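Local atomic coordinates of Bd0816 (Bdellovibrio bacteriovorus HD100, PDB entry 5CER), a protein that probably works as a serine-type D-Ala-D-Ala carboxypeptidase, an enzyme of the peptidase S13 family and the beta-lactamase clan. Residues 6-11 against 272-277; 83-88 against 152-157; 139-144 against 177-182; 310-315 against 371-376. The protein carries 2 engineered substitutions. All coordinates share one frame; numbering follows the deposited sequence.

Interaction 1: 6-11 against 272-277; sequences SVCHMK and TMIKTL
Ile-274 projects from its helix between Cys-8 and Met-10, two residues that point the same way because they lie two apart on a strand. Its branching lets one residue serve both partners. With chi1 at -62°, CG2 is anti to the backbone N and turns to Met-10, while CG1 and CD1 turn to Cys-8. On Cys-8 the sulfur is turned aside, opposite the carbonyl carbon (chi1 -81°), which leaves CB 3.6 Å from Ile-274 CG1; a small, weakly polar side chain suits this buried place. Met-10 runs straight out through its first two torsions and bends only at chi3 (78°), which brings CE within 3.4 Å of Ile-274 CG2; Met-10 SD lies 3.7 Å from Ile-274 CG2. An unbranched, flexible thioether can follow a helix surface in this way. Within the helix, Thr-276 OG1 bonds back to Thr-272 O, one turn earlier, at 2.8 Å, satisfying a buried hydroxyl. His-9 points to the other side of the sheet, where it touches Arg-376. Helix 270-286 thus packs on one face of the antiparallel sheet of the transpeptidase-like domain, consistent with the beta-lactamase clan.

Interaction 2: 83-88 against 152-157; sequences LSYFLI and AMYSKL
Tyr-85 reaches across from its helix and lays its ring between Tyr-154 and Leu-157 of the other. The two tyrosine side chains run past each other in opposite senses, each heading for the partner's backbone. Their planes meet at 50° with centroids 5.4 Å apart, an oblique pairing that is neither a stack nor edge-to-face. The closest touch of the rings is Tyr-85 CG to Tyr-154 CD2, 3.6 Å, and Tyr-85 CE2 lies 3.6 Å from Tyr-154 N. Tyr-85 O sits in the plane of the Tyr-154 ring, at its edge. Leu-157, with CG anti to the backbone N (chi1 177°), brings CD2 to the edge of the Tyr-85 ring, 3.7 Å from Tyr-85 CB. Met-153 adds its CB beside the phenol end. Tyrosine suits both places because a long flat ring bridges the helices while its hydroxyl finds a partner beyond: Arg-81 for Tyr-85, and the carbonyl of Leu-169 for Tyr-154, whose ring also receives a cation-pi contact from Arg-151. The axes of segments 83-88 and 152-157 approach to 10.6 Å and cross at -86°, a nearly orthogonal helix-helix packing bridged by large side chains, within the alpha/beta region built on the mixed sheet.

Interaction 3: 139-144 against 177-182; sequences KNLKES and RNISFL
Ile-179 meets Leu-141 and Lys-142 where a helix packs on an outermost strand of the mixed sheet, part of a beta-alpha-beta crossover: strand 98-104 leads through helices 130-145 and 151-163 to the parallel strand 175-181 beside it. The two branches of Ile-179 divide the work. CG2, anti to the backbone N (chi1 -68°), faces Leu-141: Ile-179 CG2 lies 3.7 Å from Leu-141 CD1 and 4.0 Å from Leu-141 CB. The longer arm carries CD1 over the helix backbone, where Ile-179 CD1 is 3.9 Å from Lys-142 CA. A beta-branched residue suits a strand, and here it offers a methyl to each of two consecutive helix residues. Leucine suits the buried helix position because its branched end is wholly apolar, and the Leu-141 and Ile-179 side chains meet at a slant. Lys-142 is exposed and adds only CA and the start of its chain, with Lys-142 CG 4.2 Å from Ile-179 CD1; the aliphatic foot of a lysine can cover an apolar neighbour at such a margin. Beyond this first shell, backbone bonds of Asn-178 with Glu-100 and Leu-102 hold strand 175-181 to strand 98-104, and Arg-177, an exposed residue of the strand, forms a salt bridge with Glu-100. Leu-141 also packs on Leu-102 and Phe-104 of that neighbouring strand. A wider pi-type turn spans 141-144, and Leu-141 O is bonded to the hydroxyl OG of Ser-146.

Interaction 4: 310-315 against 371-376; sequences GGNAAG and QLINKR
Ile-373 and Asn-374 carry the helix side of this contact, against Asn-312 and Ala-313 at the corners of a type I turn. At the start of the segment, Gln-371 turns away from the loop, its NE2 bonded to the backbone of another protein chain of the assembly. Leu-372 packs on His-9 and Ile-334 of the antiparallel sheet. Ile-373, buried, lays its branched side chain against the turn: CG2 is 3.8 Å from Asn-312 CG, and CD1 lies 3.4 Å from Asn-312 OD1, which also has a weak hydrogen bond with Ser-370 OG. Asn-312 passes Ile-373 in the opposite direction, its CG placed between the backbone N and the carbonyl carbon (chi1 60°). Ala-313 meets the isoleucine tip with CA and, more distantly, CB (4.1 Å from Ile-373 CD1). Next, Asn-374 sets its amide at 85° to that of Asn-312. Asn-374 OD1 and Asn-312 ND2 are 3.1 Å apart, but the angle is too poor for a hydrogen bond, while Asn-374 ND2 bonds to the backbone of the other chain. Arg-376 folds back, NH1 donating to Leu-372 O at 2.9 Å with that carbonyl oxygen in its guanidinium plane. On the loop, Gly-311 has backbone angles that only glycine tolerates easily. The result is a beta turn docked on the last turn of the long helix 356-375, at a surface shared with another protein chain.

Interactions 1 and 4 lie on one side of the molecule, and interactions 2 and 3 lie together well away from them. Interactions 1 and 4 have centres about 17 Å apart and touch through strand 3-11: Cys-8 and Met-10 face helix 270-286, while His-9 points away from it, toward helix 356-375, with His-9 CE1 3.3 Å from Leu-372 CD2. Interactions 2 and 3 lie about 18 Å apart between centres, do not touch, and are joined by the succession of helix 130-145, helix 151-163 and strand 175-181. Interactions 1 and 3 are about 46 Å apart between centres, across the chain's middle. No active-site residue is identified among the four contacts.

Interaction 1: 6-11 against 272-277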
loop_
_atom_site.group_PDB
_atom_site.type_symbol
_atom_site.label_atom_id
_atom_site.label_comp_id
_atom_site.label_asym_id
_atom_site.label_seq_id
_atom_site.Cartn_x
_atom_site.Cartn_y
_atom_site.Cartn_z
ATOM N N SER A 6 0.348 -21.637 2.612
ATOM C CA SER A 6 1.269 -22.034 1.568
ATOM C C SER A 6 2.474 -21.069 1.527
ATOM O O SER A 6 2.313 -19.857 1.714
ATOM C CB SER A 6 0.533 -21.919 0.243
ATOM O OG SER A 6 1.283 -22.509 -0.776
ATOM N N VAL A 7 3.660 -21.613 1.255
ATOM C CA VAL A 7 4.853 -20.835 0.980
ATOM C C VAL A 7 5.566 -21.422 -0.237
ATOM O O VAL A 7 5.736 -22.628 -0.321
ATOM C CB VAL A 7 5.799 -20.841 2.210
ATOM C CG1 VAL A 7 7.161 -20.207 1.893
ATOM C CG2 VAL A 7 5.178 -20.082 3.355
ATOM N N CYS A 8 6.078 -20.566 -1.124
ATOM C CA CYS A 8 6.892 -20.984 -2.243
ATOM C C CYS A 8 8.126 -20.135 -2.336
ATOM O O CYS A 8 8.060 -18.936 -2.127
ATOM C CB CYS A 8 6.162 -20.736 -3.534
ATOM S SG CYS A 8 5.015 -22.027 -3.871
ATOM N N HIS A 9 9.208 -20.739 -2.827
ATOM C CA HIS A 9 10.307 -19.977 -3.333
ATOM C C HIS A 9 11.108 -20.677 -4.406
ATOM O O HIS A 9 11.163 -21.901 -4.471
ATOM C CB HIS A 9 11.178 -19.502 -2.173
ATOM C CG HIS A 9 11.452 -20.563 -1.159
ATOM N ND1 HIS A 9 10.841 -20.593 0.084
ATOM C CD2 HIS A 9 12.280 -21.620 -1.207
ATOM C CE1 HIS A 9 11.262 -21.649 0.739
ATOM N NE2 HIS A 9 12.143 -22.276 -0.018
ATOM N N MET A 10 11.752 -19.855 -5.242
ATOM C CA MET A 10 12.413 -20.308 -6.443
ATOM C C MET A 10 13.538 -19.306 -6.704
ATOM O O MET A 10 13.330 -18.108 -6.593
ATOM C CB MET A 10 11.395 -20.331 -7.605
ATOM C CG MET A 10 11.968 -20.844 -8.917
ATOM S SD MET A 10 10.721 -20.896 -10.197
ATOM C CE MET A 10 10.642 -19.168 -10.661
ATOM N N LYS A 11 14.725 -19.806 -7.087
ATOM C CA LYS A 11 15.777 -18.950 -7.476
ATOM C C LYS A 11 15.495 -18.234 -8.807
ATOM O O LYS A 11 14.941 -18.811 -9.734
ATOM C CB LYS A 11 17.032 -19.736 -7.622
ATOM C CG LYS A 11 18.225 -18.823 -7.794
ATOM C CD LYS A 11 19.530 -19.553 -7.792
ATOM C CE LYS A 11 20.660 -18.547 -7.954
ATOM N NZ LYS A 11 21.917 -19.308 -7.815
ATOM N N THR A 272 1.188 -20.336 -9.026
ATOM C CA THR A 272 0.748 -19.312 -9.977
ATOM C C THR A 272 1.411 -17.937 -9.684
ATOM O O THR A 272 1.757 -17.198 -10.611
ATOM C CB THR A 272 -0.800 -19.164 -9.973
ATOM O OG1 THR A 272 -1.417 -20.407 -10.297
ATOM C CG2 THR A 272 -1.244 -18.118 -10.984
ATOM N N MET A 273 1.594 -17.629 -8.405
ATOM C CA MET A 273 2.251 -16.376 -7.981
ATOM C C MET A 273 3.723 -16.365 -8.324
ATOM O O MET A 273 4.226 -15.338 -8.745
ATOM C CB MET A 273 2.093 -16.124 -6.482
ATOM C CG MET A 273 0.671 -15.844 -6.067
ATOM S SD MET A 273 -0.086 -14.386 -6.838
ATOM C CE MET A 273 1.229 -13.138 -6.728
ATOM N N ILE A 274 4.390 -17.511 -8.202
ATOM C CA ILE A 274 5.786 -17.665 -8.645
ATOM C C ILE A 274 5.886 -17.480 -10.177
ATOM O O ILE A 274 6.793 -16.786 -10.644
ATOM C CB ILE A 274 6.391 -19.021 -8.251
ATOM C CG1 ILE A 274 6.430 -19.170 -6.730
ATOM C CG2 ILE A 274 7.804 -19.169 -8.796
ATOM C CD1 ILE A 274 7.154 -18.056 -5.987
ATOM N N LYS A 275 4.985 -18.102 -10.939
ATOM C CA LYS A 275 4.972 -17.899 -12.408
ATOM C C LYS A 275 4.846 -16.434 -12.772
ATOM O O LYS A 275 5.628 -15.922 -13.543
ATOM C CB LYS A 275 3.825 -18.626 -13.080
ATOM C CG LYS A 275 4.090 -20.080 -13.316
ATOM C CD LYS A 275 2.928 -20.696 -14.074
ATOM C CE LYS A 275 2.811 -22.190 -13.843
ATOM N NZ LYS A 275 1.571 -22.691 -14.503
ATOM N N THR A 276 3.866 -15.787 -12.151
ATOM C CA THR A 276 3.605 -14.366 -12.354
ATOM C C THR A 276 4.858 -13.549 -12.163
ATOM O O THR A 276 5.205 -12.720 -13.000
ATOM C CB THR A 276 2.507 -13.857 -11.386
ATOM O OG1 THR A 276 1.317 -14.614 -11.616
ATOM C CG2 THR A 276 2.214 -12.396 -11.600
ATOM N N LEU A 277 5.503 -13.769 -11.030
ATOM C CA LEU A 277 6.689 -13.052 -10.684
ATOM C C LEU A 277 7.806 -13.285 -11.681
ATOM O O LEU A 277 8.463 -12.309 -12.072
ATOM C CB LEU A 277 7.149 -13.378 -9.233
ATOM C CG LEU A 277 6.262 -12.802 -8.089
ATOM C CD1 LEU A 277 6.531 -13.539 -6.751
ATOM C CD2 LEU A 277 6.459 -11.299 -7.943
#

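Interaction 2: 83-88 against 152-157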
loop_
_atom_site.group_PDB
_atom_site.type_symbol
_atom_site.label_atom_id
_atom_site.label_comp_id
_atom_site.label_asym_id
_atom_site.label_seq_id
_atom_site.Cartn_x
_atom_site.Cartn_y
_atom_site.Cartn_z
ATOM N N LEU A 83 -3.473 15.033 -10.711
ATOM C CA LEU A 83 -3.414 15.240 -12.136
ATOM C C LEU A 83 -4.315 16.421 -12.530
ATOM O O LEU A 83 -3.986 17.185 -13.460
ATOM C CB LEU A 83 -3.793 13.963 -12.886
ATOM C CG LEU A 83 -3.029 13.444 -14.107
ATOM C CD1 LEU A 83 -3.846 12.930 -15.309
ATOM C CD2 LEU A 83 -2.149 14.574 -14.538
ATOM N N SER A 84 -5.421 16.604 -11.805
ATOM C CA SER A 84 -6.257 17.802 -11.980
ATOM C C SER A 84 -5.479 19.094 -11.662
ATOM O O SER A 84 -5.590 20.062 -12.421
ATOM C CB SER A 84 -7.558 17.692 -11.176
ATOM O OG SER A 84 -8.398 16.640 -11.675
ATOM N N TYR A 85 -4.736 19.120 -10.538
ATOM C CA TYR A 85 -3.974 20.289 -10.154
ATOM C C TYR A 85 -2.960 20.613 -11.230
ATOM O O TYR A 85 -2.767 21.773 -11.588
ATOM C CB TYR A 85 -3.263 20.100 -8.825
ATOM C CG TYR A 85 -4.107 20.120 -7.556
ATOM C CD1 TYR A 85 -5.471 20.509 -7.555
ATOM C CD2 TYR A 85 -3.529 19.792 -6.341
ATOM C CE1 TYR A 85 -6.229 20.518 -6.388
ATOM C CE2 TYR A 85 -4.279 19.820 -5.164
ATOM C CZ TYR A 85 -5.614 20.198 -5.188
ATOM O OH TYR A 85 -6.336 20.198 -4.036
ATOM N N PHE A 86 -2.293 19.589 -11.723
ATOM C CA PHE A 86 -1.311 19.757 -12.799
ATOM C C PHE A 86 -1.966 20.323 -14.078
ATOM O O PHE A 86 -1.393 21.212 -14.724
ATOM C CB PHE A 86 -0.570 18.412 -13.082
ATOM C CG PHE A 86 0.419 18.485 -14.206
ATOM C CD1 PHE A 86 1.627 19.132 -14.032
ATOM C CD2 PHE A 86 0.110 17.972 -15.460
ATOM C CE1 PHE A 86 2.563 19.206 -15.068
ATOM C CE2 PHE A 86 1.029 18.043 -16.500
ATOM C CZ PHE A 86 2.249 18.664 -16.310
ATOM N N LEU A 87 -3.148 19.800 -14.423
ATOM C CA LEU A 87 -3.882 20.239 -15.609
ATOM C C LEU A 87 -4.277 21.710 -15.472
ATOM O O LEU A 87 -4.232 22.473 -16.453
ATOM C CB LEU A 87 -5.142 19.387 -15.839
ATOM C CG LEU A 87 -6.101 19.860 -16.934
ATOM C CD1 LEU A 87 -5.409 19.875 -18.292
ATOM C CD2 LEU A 87 -7.360 19.035 -16.988
ATOM N N ILE A 88 -4.659 22.105 -14.265
ATOM C CA ILE A 88 -5.033 23.501 -14.003
ATOM C C ILE A 88 -3.836 24.424 -14.189
ATOM O O ILE A 88 -3.973 25.465 -14.841
ATOM C CB ILE A 88 -5.681 23.655 -12.612
ATOM C CG1 ILE A 88 -7.045 22.934 -12.635
ATOM C CG2 ILE A 88 -5.853 25.126 -12.225
ATOM C CD1 ILE A 88 -7.851 22.963 -11.345
ATOM N N ALA A 152 -2.923 24.221 0.795
ATOM C CA ALA A 152 -1.930 23.360 1.439
ATOM C C ALA A 152 -1.610 22.115 0.595
ATOM O O ALA A 152 -0.429 21.764 0.419
ATOM C CB ALA A 152 -2.371 22.986 2.840
ATOM N N MET A 153 -2.645 21.467 0.050
ATOM C CA MET A 153 -2.448 20.285 -0.782
ATOM C C MET A 153 -1.799 20.561 -2.097
ATOM O O MET A 153 -0.898 19.824 -2.500
ATOM C CB MET A 153 -3.743 19.520 -0.971
ATOM C CG MET A 153 -4.071 18.865 0.315
ATOM S SD MET A 153 -5.232 17.562 0.417
ATOM C CE MET A 153 -4.238 16.267 -0.340
ATOM N N TYR A 154 -2.253 21.599 -2.785
ATOM C CA TYR A 154 -1.593 22.009 -4.030
ATOM C C TYR A 154 -0.078 22.263 -3.805
ATOM O O TYR A 154 0.770 21.874 -4.599
ATOM C CB TYR A 154 -2.252 23.261 -4.618
ATOM C CG TYR A 154 -1.664 23.632 -5.967
ATOM C CD1 TYR A 154 -0.501 24.406 -6.054
ATOM C CD2 TYR A 154 -2.261 23.204 -7.148
ATOM C CE1 TYR A 154 0.060 24.716 -7.279
ATOM C CE2 TYR A 154 -1.685 23.490 -8.373
ATOM C CZ TYR A 154 -0.531 24.249 -8.441
ATOM O OH TYR A 154 0.012 24.539 -9.647
ATOM N N SER A 155 0.226 22.889 -2.686
ATOM C CA SER A 155 1.607 23.236 -2.359
ATOM C C SER A 155 2.497 21.995 -2.035
ATOM O O SER A 155 3.671 21.954 -2.427
ATOM C CB SER A 155 1.614 24.230 -1.193
ATOM O OG SER A 155 2.876 24.835 -1.093
ATOM N N LYS A 156 1.928 21.024 -1.323
ATOM C CA LYS A 156 2.600 19.750 -1.107
ATOM C C LYS A 156 2.869 19.037 -2.435
ATOM O O LYS A 156 4.002 18.583 -2.690
ATOM C CB LYS A 156 1.795 18.821 -0.207
ATOM C CG LYS A 156 1.846 19.162 1.272
ATOM C CD LYS A 156 1.306 18.009 2.136
ATOM C CE LYS A 156 0.749 18.497 3.479
ATOM N NZ LYS A 156 -0.646 19.065 3.335
ATOM N N LEU A 157 1.862 18.991 -3.301
ATOM C CA LEU A 157 2.041 18.380 -4.609
ATOM C C LEU A 157 3.156 19.070 -5.385
ATOM O O LEU A 157 4.026 18.412 -5.939
ATOM C CB LEU A 157 0.733 18.376 -5.421
ATOM C CG LEU A 157 0.880 17.817 -6.848
ATOM C CD1 LEU A 157 1.277 16.351 -6.779
ATOM C CD2 LEU A 157 -0.400 18.022 -7.663
#

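Interaction 3: 139-144 against 177-182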
loop_
_atom_site.group_PDB
_atom_site.type_symbol
_atom_site.label_atom_id
_atom_site.label_comp_id
_atom_site.label_asym_id
_atom_site.label_seq_id
_atom_site.Cartn_x
_atom_site.Cartn_y
_atom_site.Cartn_z
ATOM N N LYS A 139 -20.298 15.020 -10.586
ATOM C CA LYS A 139 -20.119 15.329 -9.160
ATOM C C LYS A 139 -18.694 15.817 -8.794
ATOM O O LYS A 139 -18.560 16.825 -8.114
ATOM C CB LYS A 139 -20.457 14.151 -8.252
ATOM C CG LYS A 139 -21.935 13.977 -8.028
ATOM C CD LYS A 139 -23.025 14.797 -8.890
ATOM C CE LYS A 139 -23.855 15.830 -8.125
ATOM N NZ LYS A 139 -23.397 17.240 -8.310
ATOM N N ASN A 140 -17.679 15.080 -9.244
ATOM C CA ASN A 140 -16.267 15.438 -9.045
ATOM C C ASN A 140 -15.833 16.721 -9.704
ATOM O O ASN A 140 -15.198 17.560 -9.050
ATOM C CB ASN A 140 -15.342 14.333 -9.562
ATOM C CG ASN A 140 -15.289 13.158 -8.636
ATOM O OD1 ASN A 140 -14.459 13.104 -7.731
ATOM N ND2 ASN A 140 -16.205 12.230 -8.813
ATOM N N LEU A 141 -16.166 16.869 -10.987
ATOM C CA LEU A 141 -15.945 18.120 -11.693
ATOM C C LEU A 141 -16.576 19.324 -10.966
ATOM O O LEU A 141 -15.951 20.375 -10.786
ATOM C CB LEU A 141 -16.456 18.050 -13.144
ATOM C CG LEU A 141 -15.640 17.192 -14.110
ATOM C CD1 LEU A 141 -16.373 16.968 -15.435
ATOM C CD2 LEU A 141 -14.266 17.786 -14.352
ATOM N N LYS A 142 -17.811 19.152 -10.556
ATOM C CA LYS A 142 -18.582 20.230 -9.972
ATOM C C LYS A 142 -18.108 20.588 -8.578
ATOM O O LYS A 142 -17.934 21.768 -8.268
ATOM C CB LYS A 142 -20.051 19.824 -9.937
ATOM C CG LYS A 142 -21.000 20.925 -10.244
ATOM C CD LYS A 142 -22.417 20.552 -9.835
ATOM C CE LYS A 142 -23.254 20.371 -11.090
ATOM N NZ LYS A 142 -23.827 21.677 -11.525
ATOM N N GLU A 143 -17.898 19.575 -7.743
ATOM C CA GLU A 143 -17.580 19.776 -6.348
ATOM C C GLU A 143 -16.105 19.990 -6.056
ATOM O O GLU A 143 -15.781 20.620 -5.045
ATOM C CB GLU A 143 -18.114 18.596 -5.503
ATOM C CG GLU A 143 -19.637 18.551 -5.490
ATOM C CD GLU A 143 -20.245 17.379 -4.710
ATOM O OE1 GLU A 143 -19.524 16.453 -4.277
ATOM O OE2 GLU A 143 -21.477 17.412 -4.531
ATOM N N SER A 144 -15.217 19.419 -6.880
ATOM C CA SER A 144 -13.761 19.403 -6.563
ATOM C C SER A 144 -12.901 20.112 -7.585
ATOM O O SER A 144 -12.154 21.017 -7.210
ATOM C CB SER A 144 -13.259 17.975 -6.378
ATOM O OG SER A 144 -14.021 17.268 -5.407
ATOM N N ARG A 177 -18.169 27.141 -15.707
ATOM C CA ARG A 177 -19.568 27.471 -15.612
ATOM C C ARG A 177 -20.519 26.275 -15.729
ATOM O O ARG A 177 -21.385 26.118 -14.892
ATOM C CB ARG A 177 -19.914 28.437 -16.741
ATOM C CG ARG A 177 -21.262 29.076 -16.520
ATOM C CD ARG A 177 -21.528 30.315 -17.306
ATOM N NE ARG A 177 -21.112 31.568 -16.673
ATOM C CZ ARG A 177 -20.880 32.643 -17.397
ATOM N NH1 ARG A 177 -21.109 32.592 -18.701
ATOM N NH2 ARG A 177 -20.462 33.769 -16.851
ATOM N N ASN A 178 -20.419 25.522 -16.821
ATOM C CA ASN A 178 -21.320 24.410 -17.091
ATOM C C ASN A 178 -20.529 23.168 -17.341
ATOM O O ASN A 178 -19.444 23.219 -17.901
ATOM C CB ASN A 178 -22.193 24.695 -18.294
ATOM C CG ASN A 178 -23.257 25.735 -17.989
ATOM O OD1 ASN A 178 -24.022 25.599 -17.050
ATOM N ND2 ASN A 178 -23.298 26.796 -18.780
ATOM N N ILE A 179 -21.074 22.073 -16.865
ATOM C CA ILE A 179 -20.455 20.775 -16.963
ATOM C C ILE A 179 -21.562 19.798 -17.416
ATOM O O ILE A 179 -22.653 19.798 -16.839
ATOM C CB ILE A 179 -19.881 20.344 -15.578
ATOM C CG1 ILE A 179 -18.676 21.220 -15.164
ATOM C CG2 ILE A 179 -19.506 18.873 -15.573
ATOM C CD1 ILE A 179 -18.529 21.407 -13.659
ATOM N N SER A 180 -21.285 18.994 -18.440
ATOM C CA SER A 180 -22.191 17.922 -18.829
ATOM C C SER A 180 -21.514 16.856 -19.662
ATOM O O SER A 180 -20.417 17.060 -20.201
ATOM C CB SER A 180 -23.396 18.467 -19.580
ATOM O OG SER A 180 -22.978 19.166 -20.719
ATOM N N PHE A 181 -22.165 15.694 -19.711
ATOM C CA PHE A 181 -21.675 14.530 -20.451
ATOM C C PHE A 181 -21.979 14.732 -21.924
ATOM O O PHE A 181 -23.060 15.212 -22.260
ATOM C CB PHE A 181 -22.356 13.258 -19.929
ATOM C CG PHE A 181 -22.057 12.022 -20.737
ATOM C CD1 PHE A 181 -20.760 11.522 -20.820
ATOM C CD2 PHE A 181 -23.084 11.342 -21.401
ATOM C CE1 PHE A 181 -20.484 10.374 -21.550
ATOM C CE2 PHE A 181 -22.807 10.202 -22.139
ATOM C CZ PHE A 181 -21.501 9.721 -22.213
ATOM N N LEU A 182 -21.034 14.371 -22.789
ATOM C CA LEU A 182 -21.249 14.381 -24.233
ATOM C C LEU A 182 -20.497 13.212 -24.850
ATOM O O LEU A 182 -19.268 13.248 -24.888
ATOM C CB LEU A 182 -20.758 15.694 -24.834
ATOM C CG LEU A 182 -20.868 15.874 -26.352
ATOM C CD1 LEU A 182 -22.311 15.694 -26.815
ATOM C CD2 LEU A 182 -20.353 17.242 -26.770
#

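Interaction 4: 310-315 against 371-376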
loop_
_atom_site.group_PDB
_atom_site.type_symbol
_atom_site.label_atom_id
_atom_site.label_comp_id
_atom_site.label_asym_id
_atom_site.label_seq_id
_atom_site.Cartn_x
_atom_site.Cartn_y
_atom_site.Cartn_z
ATOM N N GLY A 310 11.098 -4.172 8.731
ATOM C CA GLY A 310 12.480 -4.273 9.209
ATOM C C GLY A 310 13.020 -5.678 9.096
ATOM O O GLY A 310 12.402 -6.575 8.492
ATOM N N GLY A 311 14.105 -5.899 9.809
ATOM C CA GLY A 311 14.822 -7.169 9.757
ATOM C C GLY A 311 15.860 -7.108 8.667
ATOM O O GLY A 311 16.072 -6.071 8.052
ATOM N N ASN A 312 16.435 -8.268 8.365
ATOM C CA ASN A 312 17.432 -8.379 7.310
ATOM C C ASN A 312 16.870 -8.241 5.867
ATOM O O ASN A 312 17.634 -8.224 4.913
ATOM C CB ASN A 312 18.286 -9.650 7.500
ATOM C CG ASN A 312 17.460 -10.900 7.473
ATOM O OD1 ASN A 312 16.352 -10.916 6.926
ATOM N ND2 ASN A 312 17.972 -11.957 8.098
ATOM N N ALA A 313 15.567 -8.092 5.724
ATOM C CA ALA A 313 14.964 -7.753 4.447
ATOM C C ALA A 313 15.154 -6.288 4.062
ATOM O O ALA A 313 14.984 -5.956 2.900
ATOM C CB ALA A 313 13.468 -8.060 4.466
ATOM N N ALA A 314 15.504 -5.414 5.012
ATOM C CA ALA A 314 15.582 -3.965 4.719
ATOM C C ALA A 314 16.581 -3.654 3.606
ATOM O O ALA A 314 17.735 -4.115 3.644
ATOM C CB ALA A 314 15.946 -3.182 5.946
ATOM N N GLY A 315 16.105 -3.006 2.542
ATOM C CA GLY A 315 16.945 -2.739 1.383
ATOM C C GLY A 315 17.308 -3.945 0.512
ATOM O O GLY A 315 18.059 -3.801 -0.451
ATOM N N GLN A 371 14.206 -15.731 7.859
ATOM C CA GLN A 371 14.706 -17.087 7.888
ATOM C C GLN A 371 15.182 -17.532 6.512
ATOM O O GLN A 371 16.312 -18.073 6.376
ATOM C CB GLN A 371 13.635 -18.017 8.434
ATOM C CG GLN A 371 14.150 -19.420 8.801
ATOM C CD GLN A 371 15.378 -19.419 9.748
ATOM O OE1 GLN A 371 15.405 -18.713 10.762
ATOM N NE2 GLN A 371 16.383 -20.234 9.415
ATOM N N LEU A 372 14.374 -17.255 5.484
ATOM C CA LEU A 372 14.767 -17.583 4.115
ATOM C C LEU A 372 16.048 -16.861 3.746
ATOM O O LEU A 372 16.958 -17.456 3.153
ATOM C CB LEU A 372 13.701 -17.136 3.132
ATOM C CG LEU A 372 12.352 -17.838 3.072
ATOM C CD1 LEU A 372 11.429 -17.256 2.027
ATOM C CD2 LEU A 372 12.492 -19.350 2.833
ATOM N N ILE A 373 16.157 -15.594 4.134
ATOM C CA ILE A 373 17.413 -14.849 3.916
ATOM C C ILE A 373 18.619 -15.504 4.652
ATOM O O ILE A 373 19.672 -15.695 4.040
ATOM C CB ILE A 373 17.251 -13.350 4.243
ATOM C CG1 ILE A 373 16.322 -12.726 3.182
ATOM C CG2 ILE A 373 18.586 -12.634 4.267
ATOM C CD1 ILE A 373 15.831 -11.326 3.551
ATOM N N ASN A 374 18.452 -15.835 5.926
ATOM C CA ASN A 374 19.475 -16.500 6.691
ATOM C C ASN A 374 20.035 -17.723 6.000
ATOM O O ASN A 374 21.257 -17.873 5.926
ATOM C CB ASN A 374 18.943 -16.914 8.061
ATOM C CG ASN A 374 18.661 -15.727 8.979
ATOM O OD1 ASN A 374 19.273 -14.651 8.848
ATOM N ND2 ASN A 374 17.829 -15.955 9.987
ATOM N N LYS A 375 19.142 -18.580 5.520
ATOM C CA LYS A 375 19.500 -19.817 4.849
ATOM C C LYS A 375 20.132 -19.619 3.478
ATOM O O LYS A 375 20.730 -20.534 2.942
ATOM C CB LYS A 375 18.256 -20.688 4.658
ATOM C CG LYS A 375 17.676 -21.259 5.924
ATOM C CD LYS A 375 18.630 -22.280 6.552
ATOM C CE LYS A 375 17.919 -23.249 7.478
ATOM N NZ LYS A 375 18.757 -24.471 7.665
ATOM N N ARG A 376 20.000 -18.435 2.921
ATOM C CA ARG A 376 20.710 -18.076 1.695
ATOM C C ARG A 376 21.920 -17.121 1.930
ATOM O O ARG A 376 22.295 -16.299 1.071
ATOM C CB ARG A 376 19.678 -17.536 0.707
ATOM C CG ARG A 376 18.864 -18.671 0.139
ATOM C CD ARG A 376 17.486 -18.258 -0.245
ATOM N NE ARG A 376 16.708 -19.474 -0.507
ATOM C CZ ARG A 376 16.069 -20.204 0.422
ATOM N NH1 ARG A 376 16.076 -19.857 1.711
ATOM N NH2 ARG A 376 15.406 -21.303 0.065
#